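Local coordinates for receptor-like protein kinase ANXUR1 (Arabidopsis thaliana, PDB 6FIG), which is a plant receptor kinase involved in reproduction, whose malectin-like ectodomain probably senses extracellular signals and whose kinase domain probably phosphorylates serine and threonine, at residues Tyr79-Tyr85 / Ala151-Gly155; Arg190-Gly194 / Leu364-Glu368; Asp214-Ser220 / Asn267-Phe272. One frame throughout, in Å; residues are numbered along the deposited sequence.

Following the chain from the N terminus, contact 1 comes first. It joins the end of strand 73-80 and the loop after it to the start of strand 151-161, and so closes a loop that carries helix 110-117. Contact 2 opens only afterwards. It pairs strand 185-192 with strand 363-372 and closes the longest of the three loops. Contact 3 lies wholly within that loop and ties residues 214-220 to strand 268-273. Contacts 2 and 3 touch, for example where Asp214 meets Gly194 and Phe272 packs on Leu367. Contact 1 stands apart, its centre about 29 Å from that of contact 2. Contacts 1 and 2 each hold part of a separate calcium site.

Contact 1 (Tyr79-Tyr85 / Ala151-Gly155); sequences YFYPSTY and AFING. With CA (calcium ion), chain I.
The amide oxygen of Asn154 takes the shortest backbone N-H bond of this contact, from Tyr81 N to Asn154 OD1 at 2.7 Å. The donor stands above the carbonyl plane of the amide. The other end of the amide is also held: Asn154 ND2 donates to Tyr85 OH at 2.9 Å, with the hydroxyl close to the amide plane. Tyr85 OH in turn donates to Tyr81 O at 2.6 Å. The Asn154 side chain is therefore gripped at both ends, which fixes its rotation. Its CG lies beside the backbone N (chi1 -59°), and this carries the amide across to Tyr81. The backbone O of Asn154 binds the calcium ion at 2.4 Å, together with Ser7, Cys8, Pro51 and Thr54. Phe80, Tyr85 and Phe152 form an aromatic cluster beside the amide. The edge of Phe80 meets a face of Phe152, with planes at 73°. Tyr85 CE2 reaches Phe152 CD2 at 4.0 Å, and Pro82 packs near Phe152 CZ. Ile153 CD1 adds an apolar contact to Phe80 CE1. Phe152 O lies at the edge of the Phe80 ring and is buried without a polar partner. Tyr79 N bonds to Gly155 O, while Tyr79 O takes Asn154 N at 2.9 Å and, weakly, Gly155 N. Two residues, Asn154 and Gly155, stand opposite the single Tyr79, a classic beta bulge at a calcium site of the malectin-like fold.

Contact 2 (Arg190-Gly194 / Leu364-Glu368); sequences RLNVG and LNGLE. With CA (calcium ion), chain H.
Val193 O and Asn365 O come from opposite sides of this contact to the same calcium ion, at 2.5 Å and 2.4 Å. The two oxygens lie close without a hydrogen bond, since both bind the metal. Asn192 OD1 also binds it, at 2.3 Å. The Asn192 side chain has CG opposite its backbone N (chi1 -176°), which directs the oxygen to the ion. Ile249 and Thr252 complete the site, and Gln196 O holds Asn192 ND2. Next to the metal, Val193 N gives a weak bond to Asn365 O. Val193 CG2 packs against Leu364 CD2 at 3.9 Å and lies over Gly366 CA. Further along, Leu191 and Leu367 form an antiparallel hydrogen-bonded pair, with Leu191 N to Leu367 O at 2.7 Å. At the far end Arg190 and Glu368 run side by side. Arg190 NE donates in the guanidinium plane to Glu368 OE2 at 2.9 Å, and a water bridges NH2 to the same oxygen. Glu125 holds Arg190 NH1, and His285 holds Glu368 OE1, so both charged groups have second partners. Asn365 and Gly366 bulge opposite His285 of neighbouring strand 278-287, which brings Asn365 O to the ion. These antiparallel strand ends form a calcium site of the malectin-like domain.

Contact 3 (Asp214-Ser220 / Asn267-Phe272); sequences DAPYIFS and NLTWMF. With NAG (2-acetamido-2-deoxy-beta-D-glucopyranose), chain D.
Asn267 O meets Ser220 CB at 3.2 Å, just before the strand begins. The Asn267 side chain leads the other way, and its ND2 is joined covalently to the N-acetylglucosamine C1, which marks an N-glycosylation site. Leu268 touches Ser220 OG lightly, through its CA and CD1. Thr269 is held at both backbone ends. Thr269 N donates to Ser220 OG at 3.0 Å, a hydroxyl that also has Gly222 O as partner. Thr269 O accepts Phe219 N at 2.8 Å, and Ser220 N more weakly. The small chi1 of Ser220 (41°) sets OG between its own N and carbonyl carbon, facing the strand. Trp270 turns its indole N-H to Asp214. Trp270 NE1 to Asp214 OD2 is 2.8 Å and nearly straight, lies in the ring plane and uses the anti lone pair. Arg254 forms a salt bridge to the same carboxylate oxygen, which probably favours its negative charge. Ile218 CG1 lies alongside the indole. Met271 N bonds to Tyr217 O at 2.9 Å. Met271 CB packs on Phe219 CD2 at 3.6 Å, and Met271 SD stands above the Phe219 face, 4.8 Å from the ring centre, a Met-aromatic contact. At Phe272, CE1 meets Tyr217 CD1 at 3.5 Å; the two ring planes are about 25° apart and offset, with little overlap. Residues 214-220 thus run along one side of strand 268-273, an outermost strand of its four-stranded sheet. Strand 344-351 pairs with the other side. Trp270 and Phe272 pack on strand 363-372, and Phe189 meets the rings of Tyr217 and Phe272.

Contact 1 (Tyr79-Tyr85 / Ala151-Gly155)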
loop_
_atom_site.group_PDB
_atom_site.type_symbol
_atom_site.label_atom_id
_atom_site.label_comp_id
_atom_site.label_asym_id
_atom_site.label_seq_id
_atom_site.Cartn_x
_atom_site.Cartn_y
_atom_site.Cartn_z
ATOM N N TYR A 79 5.520 -4.864 -18.575
ATOM C CA TYR A 79 6.644 -3.942 -18.777
ATOM C C TYR A 79 7.596 -4.529 -19.809
ATOM O O TYR A 79 8.026 -5.683 -19.664
ATOM C CB TYR A 79 7.420 -3.729 -17.470
ATOM C CG TYR A 79 6.665 -2.987 -16.377
ATOM C CD1 TYR A 79 5.571 -3.551 -15.730
ATOM C CD2 TYR A 79 7.068 -1.709 -15.985
ATOM C CE1 TYR A 79 4.879 -2.860 -14.740
ATOM C CE2 TYR A 79 6.398 -1.011 -14.982
ATOM C CZ TYR A 79 5.312 -1.590 -14.358
ATOM O OH TYR A 79 4.670 -0.868 -13.369
ATOM N N PHE A 80 7.947 -3.728 -20.806
ATOM C CA PHE A 80 8.846 -4.148 -21.867
ATOM C C PHE A 80 9.960 -3.133 -22.095
ATOM O O PHE A 80 9.710 -1.929 -22.166
ATOM C CB PHE A 80 8.066 -4.290 -23.162
ATOM C CG PHE A 80 6.943 -5.280 -23.099
ATOM C CD1 PHE A 80 7.198 -6.633 -23.117
ATOM C CD2 PHE A 80 5.610 -4.846 -23.021
ATOM C CE1 PHE A 80 6.150 -7.543 -23.071
ATOM C CE2 PHE A 80 4.570 -5.754 -22.977
ATOM C CZ PHE A 80 4.837 -7.105 -23.009
ATOM N N TYR A 81 11.181 -3.638 -22.221
ATOM C CA TYR A 81 12.357 -2.831 -22.551
ATOM C C TYR A 81 13.082 -3.529 -23.716
ATOM O O TYR A 81 13.888 -4.419 -23.475
ATOM C CB TYR A 81 13.269 -2.718 -21.329
ATOM C CG TYR A 81 14.548 -1.964 -21.598
ATOM C CD1 TYR A 81 14.512 -0.651 -22.046
ATOM C CD2 TYR A 81 15.793 -2.556 -21.395
ATOM C CE1 TYR A 81 15.686 0.051 -22.302
ATOM C CE2 TYR A 81 16.975 -1.860 -21.642
ATOM C CZ TYR A 81 16.912 -0.555 -22.093
ATOM O OH TYR A 81 18.100 0.122 -22.342
ATOM N N PRO A 82 12.773 -3.146 -24.974
ATOM C CA PRO A 82 13.456 -3.805 -26.088
ATOM C C PRO A 82 14.947 -3.502 -26.086
ATOM O O PRO A 82 15.349 -2.347 -25.980
ATOM C CB PRO A 82 12.763 -3.244 -27.337
ATOM C CG PRO A 82 12.029 -2.036 -26.898
ATOM C CD PRO A 82 11.752 -2.186 -25.437
ATOM N N SER A 83 15.748 -4.560 -26.182
ATOM C CA SER A 83 17.215 -4.473 -26.198
ATOM C C SER A 83 17.749 -5.814 -26.684
ATOM O O SER A 83 16.973 -6.715 -27.005
ATOM C CB SER A 83 17.757 -4.177 -24.796
ATOM O OG SER A 83 19.158 -3.955 -24.811
ATOM N N THR A 84 19.065 -5.951 -26.736
ATOM C CA THR A 84 19.663 -7.229 -27.109
ATOM C C THR A 84 19.742 -8.095 -25.857
ATOM O O THR A 84 20.377 -7.722 -24.871
ATOM C CB THR A 84 21.037 -7.049 -27.769
ATOM O OG1 THR A 84 20.881 -6.222 -28.928
ATOM C CG2 THR A 84 21.628 -8.396 -28.205
ATOM N N TYR A 85 19.054 -9.233 -25.900
ATOM C CA TYR A 85 19.067 -10.221 -24.830
ATOM C C TYR A 85 19.642 -11.509 -25.400
ATOM O O TYR A 85 19.172 -11.970 -26.448
ATOM C CB TYR A 85 17.656 -10.476 -24.361
ATOM C CG TYR A 85 17.003 -9.272 -23.721
ATOM C CD1 TYR A 85 17.387 -8.845 -22.447
ATOM C CD2 TYR A 85 15.988 -8.590 -24.364
ATOM C CE1 TYR A 85 16.792 -7.759 -21.845
ATOM C CE2 TYR A 85 15.369 -7.494 -23.768
ATOM C CZ TYR A 85 15.776 -7.086 -22.509
ATOM O OH TYR A 85 15.143 -6.007 -21.912
ATOM N N ALA A 151 9.479 -14.292 -27.597
ATOM C CA ALA A 151 8.756 -13.384 -26.703
ATOM C C ALA A 151 9.672 -13.005 -25.563
ATOM O O ALA A 151 10.630 -13.709 -25.242
ATOM C CB ALA A 151 7.484 -14.043 -26.199
ATOM N N PHE A 152 9.381 -11.882 -24.930
ATOM C CA PHE A 152 10.124 -11.470 -23.749
ATOM C C PHE A 152 9.225 -10.649 -22.869
ATOM O O PHE A 152 8.181 -10.141 -23.312
ATOM C CB PHE A 152 11.413 -10.698 -24.111
ATOM C CG PHE A 152 11.182 -9.304 -24.599
ATOM C CD1 PHE A 152 10.711 -9.067 -25.888
ATOM C CD2 PHE A 152 11.416 -8.213 -23.771
ATOM C CE1 PHE A 152 10.477 -7.775 -26.336
ATOM C CE2 PHE A 152 11.187 -6.922 -24.212
ATOM C CZ PHE A 152 10.714 -6.697 -25.491
ATOM N N ILE A 153 9.627 -10.538 -21.613
ATOM C CA ILE A 153 8.879 -9.748 -20.628
ATOM C C ILE A 153 9.884 -9.269 -19.582
ATOM O O ILE A 153 10.762 -10.027 -19.166
ATOM C CB ILE A 153 7.737 -10.597 -19.994
ATOM C CG1 ILE A 153 6.900 -9.792 -18.984
ATOM C CG2 ILE A 153 8.272 -11.883 -19.360
ATOM C CD1 ILE A 153 6.045 -8.696 -19.598
ATOM N N ASN A 154 9.763 -8.014 -19.163
ATOM C CA ASN A 154 10.642 -7.471 -18.117
ATOM C C ASN A 154 9.985 -7.390 -16.751
ATOM O O ASN A 154 10.645 -7.571 -15.719
ATOM C CB ASN A 154 11.156 -6.105 -18.519
ATOM C CG ASN A 154 11.934 -6.153 -19.810
ATOM O OD1 ASN A 154 11.353 -6.027 -20.883
ATOM N ND2 ASN A 154 13.245 -6.362 -19.715
ATOM N N GLY A 155 8.679 -7.152 -16.741
ATOM C CA GLY A 155 7.942 -7.026 -15.500
ATOM C C GLY A 155 6.472 -7.317 -15.669
ATOM O O GLY A 155 5.892 -7.058 -16.728
HETATM CA CA CA I . 12.961 -7.636 -15.043
#

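Contact 2 (Arg190-Gly194 / Leu364-Glu368)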
loop_
_atom_site.group_PDB
_atom_site.type_symbol
_atom_site.label_atom_id
_atom_site.label_comp_id
_atom_site.label_asym_id
_atom_site.label_seq_id
_atom_site.Cartn_x
_atom_site.Cartn_y
_atom_site.Cartn_z
ATOM N N ARG A 190 -3.556 8.450 -19.511
ATOM C CA ARG A 190 -3.979 8.851 -18.182
ATOM C C ARG A 190 -3.254 10.117 -17.833
ATOM O O ARG A 190 -2.023 10.109 -17.683
ATOM C CB ARG A 190 -3.643 7.782 -17.139
ATOM C CG ARG A 190 -4.030 8.180 -15.734
ATOM C CD ARG A 190 -3.934 7.035 -14.753
ATOM N NE ARG A 190 -4.935 5.996 -14.958
ATOM C CZ ARG A 190 -4.705 4.735 -15.346
ATOM N NH1 ARG A 190 -3.495 4.337 -15.705
ATOM N NH2 ARG A 190 -5.717 3.889 -15.384
ATOM N N LEU A 191 -4.005 11.224 -17.746
ATOM C CA LEU A 191 -3.421 12.550 -17.667
ATOM C C LEU A 191 -3.887 13.359 -16.477
ATOM O O LEU A 191 -5.079 13.374 -16.150
ATOM C CB LEU A 191 -3.744 13.375 -18.926
ATOM C CG LEU A 191 -3.434 12.734 -20.268
ATOM C CD1 LEU A 191 -3.849 13.672 -21.382
ATOM C CD2 LEU A 191 -1.965 12.349 -20.401
ATOM N N ASN A 192 -2.932 14.021 -15.835
ATOM C CA ASN A 192 -3.229 15.112 -14.918
ATOM C C ASN A 192 -3.257 16.384 -15.751
ATOM O O ASN A 192 -2.212 16.928 -16.101
ATOM C CB ASN A 192 -2.153 15.223 -13.833
ATOM C CG ASN A 192 -2.463 16.281 -12.808
ATOM O OD1 ASN A 192 -3.583 16.810 -12.797
ATOM N ND2 ASN A 192 -1.491 16.614 -11.960
ATOM N N VAL A 193 -4.467 16.840 -16.062
ATOM C CA VAL A 193 -4.652 18.011 -16.927
ATOM C C VAL A 193 -4.283 19.287 -16.147
ATOM O O VAL A 193 -4.816 19.558 -15.063
ATOM C CB VAL A 193 -6.068 18.043 -17.537
ATOM C CG1 VAL A 193 -6.261 19.310 -18.363
ATOM C CG2 VAL A 193 -6.278 16.827 -18.426
ATOM N N GLY A 194 -3.339 20.025 -16.707
ATOM C CA GLY A 194 -2.871 21.269 -16.118
ATOM C C GLY A 194 -1.911 21.117 -14.954
ATOM O O GLY A 194 -1.535 22.122 -14.352
ATOM N N LEU A 364 -10.747 21.574 -17.494
ATOM C CA LEU A 364 -10.675 20.140 -17.334
ATOM C C LEU A 364 -9.547 19.854 -16.332
ATOM O O LEU A 364 -8.497 20.511 -16.386
ATOM C CB LEU A 364 -10.383 19.480 -18.679
ATOM C CG LEU A 364 -10.286 17.934 -18.687
ATOM C CD1 LEU A 364 -11.611 17.296 -18.328
ATOM C CD2 LEU A 364 -9.815 17.477 -20.057
ATOM N N ASN A 365 -9.758 18.881 -15.440
ATOM C CA ASN A 365 -8.755 18.575 -14.389
ATOM C C ASN A 365 -7.968 17.286 -14.625
ATOM O O ASN A 365 -6.836 17.167 -14.179
ATOM C CB ASN A 365 -9.412 18.497 -13.019
ATOM C CG ASN A 365 -10.160 19.776 -12.633
ATOM O OD1 ASN A 365 -11.142 20.135 -13.302
ATOM N ND2 ASN A 365 -9.745 20.439 -11.529
ATOM N N GLY A 366 -8.562 16.336 -15.326
ATOM C CA GLY A 366 -7.915 15.052 -15.576
ATOM C C GLY A 366 -8.568 14.370 -16.749
ATOM O O GLY A 366 -9.714 14.693 -17.118
ATOM N N LEU A 367 -7.871 13.384 -17.316
ATOM C CA LEU A 367 -8.399 12.664 -18.460
ATOM C C LEU A 367 -7.843 11.263 -18.528
ATOM O O LEU A 367 -6.637 11.100 -18.520
ATOM C CB LEU A 367 -8.057 13.389 -19.762
ATOM C CG LEU A 367 -8.556 12.785 -21.077
ATOM C CD1 LEU A 367 -10.081 12.644 -21.151
ATOM C CD2 LEU A 367 -8.044 13.630 -22.223
ATOM N N GLU A 368 -8.726 10.289 -18.673
ATOM C CA GLU A 368 -8.301 8.917 -18.953
ATOM C C GLU A 368 -9.001 8.443 -20.199
ATOM O O GLU A 368 -10.167 8.776 -20.440
ATOM C CB GLU A 368 -8.634 8.015 -17.795
ATOM C CG GLU A 368 -7.900 8.381 -16.523
ATOM C CD GLU A 368 -8.413 7.602 -15.347
ATOM O OE1 GLU A 368 -9.500 7.928 -14.830
ATOM O OE2 GLU A 368 -7.776 6.572 -14.947
HETATM CA CA CA H . -5.287 18.377 -12.899
HETATM O O HOH W 1 -8.100 4.360 -13.534
#

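Contact 3 (Asp214-Ser220 / Asn267-Phe272)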
loop_
_atom_site.group_PDB
_atom_site.type_symbol
_atom_site.label_atom_id
_atom_site.label_comp_id
_atom_site.label_asym_id
_atom_site.label_seq_id
_atom_site.Cartn_x
_atom_site.Cartn_y
_atom_site.Cartn_z
ATOM N N ASP A 214 -0.529 16.764 -19.336
ATOM C CA ASP A 214 -1.265 16.710 -20.604
ATOM C C ASP A 214 -0.686 17.531 -21.747
ATOM O O ASP A 214 -1.131 17.383 -22.878
ATOM C CB ASP A 214 -2.721 17.118 -20.391
ATOM C CG ASP A 214 -2.867 18.586 -20.095
ATOM O OD1 ASP A 214 -2.140 19.079 -19.197
ATOM O OD2 ASP A 214 -3.689 19.254 -20.770
ATOM N N ALA A 215 0.290 18.394 -21.475
ATOM C CA ALA A 215 0.790 19.349 -22.472
ATOM C C ALA A 215 1.203 18.725 -23.810
ATOM O O ALA A 215 0.919 19.300 -24.860
ATOM C CB ALA A 215 1.926 20.174 -21.899
ATOM N N PRO A 216 1.841 17.537 -23.786
ATOM C CA PRO A 216 2.248 16.920 -25.049
ATOM C C PRO A 216 1.112 16.555 -26.006
ATOM O O PRO A 216 1.361 16.386 -27.212
ATOM C CB PRO A 216 2.977 15.653 -24.595
ATOM C CG PRO A 216 3.515 16.026 -23.251
ATOM C CD PRO A 216 2.414 16.813 -22.633
ATOM N N TYR A 217 -0.113 16.480 -25.484
ATOM C CA TYR A 217 -1.269 16.072 -26.257
ATOM C C TYR A 217 -2.116 17.237 -26.769
ATOM O O TYR A 217 -3.115 17.016 -27.450
ATOM C CB TYR A 217 -2.110 15.122 -25.396
ATOM C CG TYR A 217 -1.300 13.906 -25.019
ATOM C CD1 TYR A 217 -1.124 12.876 -25.932
ATOM C CD2 TYR A 217 -0.661 13.824 -23.787
ATOM C CE1 TYR A 217 -0.372 11.754 -25.608
ATOM C CE2 TYR A 217 0.104 12.703 -23.461
ATOM C CZ TYR A 217 0.239 11.683 -24.376
ATOM O OH TYR A 217 0.999 10.574 -24.053
ATOM N N ILE A 218 -1.710 18.471 -26.472
ATOM C CA ILE A 218 -2.487 19.642 -26.900
ATOM C C ILE A 218 -2.102 19.995 -28.312
ATOM O O ILE A 218 -0.913 20.210 -28.599
ATOM C CB ILE A 218 -2.270 20.861 -25.992
ATOM C CG1 ILE A 218 -2.803 20.554 -24.601
ATOM C CG2 ILE A 218 -2.971 22.106 -26.554
ATOM C CD1 ILE A 218 -2.153 21.369 -23.525
ATOM N N PHE A 219 -3.106 20.084 -29.180
ATOM C CA PHE A 219 -2.897 20.447 -30.584
ATOM C C PHE A 219 -3.566 21.723 -31.035
ATOM O O PHE A 219 -3.403 22.098 -32.183
ATOM C CB PHE A 219 -3.283 19.278 -31.500
ATOM C CG PHE A 219 -2.232 18.211 -31.542
ATOM C CD1 PHE A 219 -1.358 18.104 -32.622
ATOM C CD2 PHE A 219 -2.070 17.354 -30.463
ATOM C CE1 PHE A 219 -0.368 17.127 -32.636
ATOM C CE2 PHE A 219 -1.078 16.379 -30.463
ATOM C CZ PHE A 219 -0.228 16.263 -31.556
ATOM N N SER A 220 -4.294 22.400 -30.149
ATOM C CA SER A 220 -4.736 23.759 -30.446
ATOM C C SER A 220 -3.505 24.681 -30.372
ATOM O O SER A 220 -2.508 24.359 -29.706
ATOM C CB SER A 220 -5.863 24.207 -29.509
ATOM O OG SER A 220 -5.663 23.811 -28.174
ATOM N N ASN A 267 -11.076 26.494 -29.715
ATOM C CA ASN A 267 -11.239 25.293 -28.922
ATOM C C ASN A 267 -9.908 25.005 -28.240
ATOM O O ASN A 267 -8.831 25.199 -28.831
ATOM C CB ASN A 267 -11.553 24.096 -29.818
ATOM C CG ASN A 267 -13.030 23.922 -30.127
ATOM O OD1 ASN A 267 -13.871 23.730 -29.225
ATOM N ND2 ASN A 267 -13.347 23.935 -31.417
ATOM N N LEU A 268 -9.983 24.535 -27.011
ATOM C CA LEU A 268 -8.869 23.830 -26.389
ATOM C C LEU A 268 -8.971 22.402 -26.928
ATOM O O LEU A 268 -10.028 21.787 -26.841
ATOM C CB LEU A 268 -9.023 23.901 -24.892
ATOM C CG LEU A 268 -7.904 23.594 -23.921
ATOM C CD1 LEU A 268 -6.650 24.379 -24.248
ATOM C CD2 LEU A 268 -8.415 23.943 -22.523
ATOM N N THR A 269 -7.891 21.907 -27.535
ATOM C CA THR A 269 -7.938 20.660 -28.294
ATOM C C THR A 269 -6.807 19.717 -27.887
ATOM O O THR A 269 -5.641 20.105 -27.928
ATOM C CB THR A 269 -7.821 20.950 -29.797
ATOM O OG1 THR A 269 -8.895 21.814 -30.211
ATOM C CG2 THR A 269 -7.860 19.658 -30.647
ATOM N N TRP A 270 -7.187 18.500 -27.514
ATOM C CA TRP A 270 -6.237 17.399 -27.265
ATOM C C TRP A 270 -6.398 16.360 -28.371
ATOM O O TRP A 270 -7.510 16.119 -28.841
ATOM C CB TRP A 270 -6.501 16.726 -25.925
ATOM C CG TRP A 270 -6.315 17.542 -24.683
ATOM C CD1 TRP A 270 -5.214 17.567 -23.876
ATOM C CD2 TRP A 270 -7.268 18.443 -24.085
ATOM N NE1 TRP A 270 -5.422 18.414 -22.804
ATOM C CE2 TRP A 270 -6.672 18.964 -22.909
ATOM C CE3 TRP A 270 -8.563 18.852 -24.424
ATOM C CZ2 TRP A 270 -7.326 19.856 -22.076
ATOM C CZ3 TRP A 270 -9.214 19.723 -23.585
ATOM C CH2 TRP A 270 -8.594 20.229 -22.430
ATOM N N MET A 271 -5.297 15.738 -28.783
ATOM C CA MET A 271 -5.346 14.673 -29.781
ATOM C C MET A 271 -4.513 13.476 -29.324
ATOM O O MET A 271 -3.420 13.647 -28.788
ATOM C CB MET A 271 -4.839 15.169 -31.128
ATOM C CG MET A 271 -5.179 14.240 -32.295
ATOM S SD MET A 271 -4.660 14.859 -33.915
ATOM C CE MET A 271 -5.280 16.541 -33.827
ATOM N N PHE A 272 -5.048 12.284 -29.602
ATOM C CA PHE A 272 -4.477 11.014 -29.155
ATOM C C PHE A 272 -4.443 10.010 -30.296
ATOM O O PHE A 272 -5.428 9.882 -31.032
ATOM C CB PHE A 272 -5.330 10.450 -28.035
ATOM C CG PHE A 272 -5.422 11.361 -26.871
ATOM C CD1 PHE A 272 -4.399 11.402 -25.937
ATOM C CD2 PHE A 272 -6.494 12.250 -26.757
ATOM C CE1 PHE A 272 -4.456 12.275 -24.868
ATOM C CE2 PHE A 272 -6.555 13.137 -25.696
ATOM C CZ PHE A 272 -5.530 13.150 -24.751
HETATM C C1 NAG D . -14.674 23.703 -31.914
HETATM C C2 NAG D . -15.114 24.695 -32.971
HETATM C C3 NAG D . -16.383 24.225 -33.675
HETATM C C4 NAG D . -16.297 22.767 -34.093
HETATM C C5 NAG D . -15.923 21.919 -32.886
HETATM C C6 NAG D . -15.877 20.413 -33.126
HETATM C C7 NAG D . -14.570 27.032 -32.415
HETATM C C8 NAG D . -14.989 28.219 -31.583
HETATM N N2 NAG D . -15.343 25.953 -32.267
HETATM O O3 NAG D . -16.595 25.036 -34.830
HETATM O O4 NAG D . -17.576 22.333 -34.566
HETATM O O5 NAG D . -14.648 22.383 -32.462
HETATM O O6 NAG D . -14.770 20.060 -33.962
HETATM O O7 NAG D . -13.599 27.074 -33.165
#